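Local atomic coordinates of protein (tenascin) (Gallus gallus, PDB entry 1QR4), a protein that probably serves as an adhesion protein of the extracellular matrix, here a two-domain fibronectin type III segment with a putative heparin-binding site. Residues 23-28 with 71-76. Sequence-based numbering, arbitrary orientation.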
loop_
_atom_site.group_PDB
_atom_site.type_symbol
_atom_site.label_atom_id
_atom_site.label_comp_id
_atom_site.label_asym_id
_atom_site.label_seq_id
_atom_site.Cartn_x
_atom_site.Cartn_y
_atom_site.Cartn_z
ATOM N N LEU A 23 0.270 -5.750 6.451
ATOM C CA LEU A 23 1.324 -5.272 7.328
ATOM C C LEU A 23 1.969 -6.513 7.866
ATOM O O LEU A 23 1.286 -7.482 8.190
ATOM C CB LEU A 23 0.764 -4.457 8.479
ATOM C CG LEU A 23 0.352 -3.036 8.106
ATOM C CD1 LEU A 23 -0.393 -2.410 9.266
ATOM C CD2 LEU A 23 1.570 -2.207 7.731
ATOM N N SER A 24 3.292 -6.502 7.904
ATOM C CA SER A 24 4.058 -7.631 8.405
ATOM C C SER A 24 4.530 -7.357 9.852
ATOM O O SER A 24 5.273 -6.405 10.124
ATOM C CB SER A 24 5.241 -7.877 7.478
ATOM O OG SER A 24 5.961 -9.015 7.902
ATOM N N LEU A 25 4.066 -8.183 10.783
ATOM C CA LEU A 25 4.413 -8.016 12.185
ATOM C C LEU A 25 5.490 -8.975 12.678
ATOM O O LEU A 25 5.511 -10.163 12.317
ATOM C CB LEU A 25 3.165 -8.189 13.046
ATOM C CG LEU A 25 1.966 -7.308 12.703
ATOM C CD1 LEU A 25 0.750 -7.798 13.460
ATOM C CD2 LEU A 25 2.268 -5.866 13.028
ATOM N N ARG A 26 6.351 -8.455 13.552
ATOM C CA ARG A 26 7.426 -9.240 14.139
ATOM C C ARG A 26 7.676 -8.781 15.575
ATOM O O ARG A 26 7.600 -7.594 15.874
ATOM C CB ARG A 26 8.683 -9.122 13.292
ATOM C CG ARG A 26 9.725 -10.137 13.621
ATOM C CD ARG A 26 10.749 -10.216 12.518
ATOM N NE ARG A 26 11.893 -11.008 12.941
ATOM C CZ ARG A 26 13.088 -10.501 13.209
ATOM N NH1 ARG A 26 13.299 -9.190 13.088
ATOM N NH2 ARG A 26 14.060 -11.301 13.629
ATOM N N TRP A 27 7.965 -9.740 16.454
ATOM C CA TRP A 27 8.195 -9.456 17.867
ATOM C C TRP A 27 8.991 -10.541 18.565
ATOM O O TRP A 27 9.263 -11.601 17.998
ATOM C CB TRP A 27 6.863 -9.354 18.588
ATOM C CG TRP A 27 6.140 -10.643 18.581
ATOM C CD1 TRP A 27 6.244 -11.643 19.494
ATOM C CD2 TRP A 27 5.219 -11.097 17.591
ATOM N NE1 TRP A 27 5.448 -12.700 19.137
ATOM C CE2 TRP A 27 4.807 -12.394 17.968
ATOM C CE3 TRP A 27 4.703 -10.536 16.414
ATOM C CZ2 TRP A 27 3.910 -13.144 17.216
ATOM C CZ3 TRP A 27 3.808 -11.284 15.658
ATOM C CH2 TRP A 27 3.421 -12.578 16.064
ATOM N N ARG A 28 9.308 -10.276 19.830
ATOM C CA ARG A 28 10.035 -11.231 20.637
ATOM C C ARG A 28 9.078 -12.021 21.492
ATOM O O ARG A 28 8.092 -11.485 21.995
ATOM C CB ARG A 28 11.059 -10.556 21.526
ATOM C CG ARG A 28 12.438 -10.570 20.949
ATOM C CD ARG A 28 13.450 -10.550 22.052
ATOM N NE ARG A 28 14.806 -10.386 21.541
ATOM C CZ ARG A 28 15.210 -9.369 20.776
ATOM N NH1 ARG A 28 14.360 -8.405 20.412
ATOM N NH2 ARG A 28 16.482 -9.309 20.391
ATOM N N TYR A 71 -3.273 2.128 11.727
ATOM C CA TYR A 71 -3.846 1.198 12.695
ATOM C C TYR A 71 -3.073 1.149 14.017
ATOM O O TYR A 71 -1.840 1.198 14.046
ATOM C CB TYR A 71 -3.866 -0.228 12.137
ATOM C CG TYR A 71 -4.818 -0.464 11.005
ATOM C CD1 TYR A 71 -4.410 -0.305 9.682
ATOM C CD2 TYR A 71 -6.114 -0.892 11.245
ATOM C CE1 TYR A 71 -5.264 -0.569 8.630
ATOM C CE2 TYR A 71 -6.977 -1.160 10.195
ATOM C CZ TYR A 71 -6.542 -0.996 8.889
ATOM O OH TYR A 71 -7.392 -1.255 7.842
ATOM N N THR A 72 -3.805 1.031 15.112
ATOM C CA THR A 72 -3.172 0.909 16.403
ATOM C C THR A 72 -3.120 -0.595 16.587
ATOM O O THR A 72 -4.162 -1.251 16.629
ATOM C CB THR A 72 -4.020 1.546 17.510
ATOM O OG1 THR A 72 -4.144 2.949 17.256
ATOM C CG2 THR A 72 -3.367 1.341 18.871
ATOM N N ILE A 73 -1.916 -1.153 16.608
ATOM C CA ILE A 73 -1.771 -2.590 16.774
ATOM C C ILE A 73 -1.224 -2.918 18.150
ATOM O O ILE A 73 -0.240 -2.330 18.590
ATOM C CB ILE A 73 -0.821 -3.203 15.694
ATOM C CG1 ILE A 73 -1.343 -2.888 14.290
ATOM C CG2 ILE A 73 -0.760 -4.731 15.840
ATOM C CD1 ILE A 73 -0.329 -3.086 13.177
ATOM N N SER A 74 -1.877 -3.856 18.825
ATOM C CA SER A 74 -1.444 -4.310 20.140
ATOM C C SER A 74 -1.480 -5.829 20.275
ATOM O O SER A 74 -2.446 -6.500 19.910
ATOM C CB SER A 74 -2.245 -3.645 21.270
ATOM O OG SER A 74 -3.634 -3.867 21.127
ATOM N N LEU A 75 -0.391 -6.354 20.807
ATOM C CA LEU A 75 -0.230 -7.776 21.013
ATOM C C LEU A 75 -0.121 -8.043 22.504
ATOM O O LEU A 75 0.479 -7.263 23.245
ATOM C CB LEU A 75 1.043 -8.248 20.322
ATOM C CG LEU A 75 1.248 -9.746 20.312
ATOM C CD1 LEU A 75 0.187 -10.400 19.458
ATOM C CD2 LEU A 75 2.601 -10.020 19.774
ATOM N N VAL A 76 -0.661 -9.176 22.925
ATOM C CA VAL A 76 -0.651 -9.565 24.319
ATOM C C VAL A 76 -0.561 -11.081 24.459
ATOM O O VAL A 76 -1.152 -11.821 23.674
ATOM C CB VAL A 76 -1.931 -9.060 25.026
ATOM C CG1 VAL A 76 -3.160 -9.469 24.250
ATOM C CG2 VAL A 76 -2.013 -9.607 26.431
#
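I73 reaches from strand 70-78 to two leucines of strand 22-28. Its CB points toward the opposing strand, and the side chain then forks. The short branch, CG2, comes no nearer than 4.2 Å to CD1 of L25. The long branch leaves through CG1, set anti to the carbonyl carbon (chi1 -57°), and runs on extended to its tip, CD1. This methyl touches both leucines: CD2 of L25 lies 3.8 Å from I73 CD1, while CD1 of L23 approaches the same atom at 4.0 Å from a direction roughly perpendicular to the first. L39 of strand 36-42 packs against both L25 and I73. The two strands belong to opposite sheets of a fibronectin type III β-sandwich, 22-28 in the middle of the three-stranded sheet and 70-78 inside the four-stranded one. They run in broadly the same direction, 37° apart, with axes 10.2 Å from each other at closest approach. No hydrogen bond spans this distance; apolar side chains join the sheets. Farther along, W27 holds the position of the core tryptophan familiar in this domain family. Its CG sits between the backbone N and the carbonyl carbon, and the indole presents a face to L75. CD2 of L75 rests over the five-membered ring in a CH-pi contact, 3.6 Å from the centroid and 12° off the normal. Y37 meets the indole edge-to-face and also touches L75, while W27 NE1 has a hydrogen-bond partner elsewhere. An alanine in place of W27 would remove the indole, so L75 CD2 would probably face a gap and Y37 would lose its ring partner. The side chain of L75 lies about 6 Å from that of R38, a residue of the putative heparin-binding site.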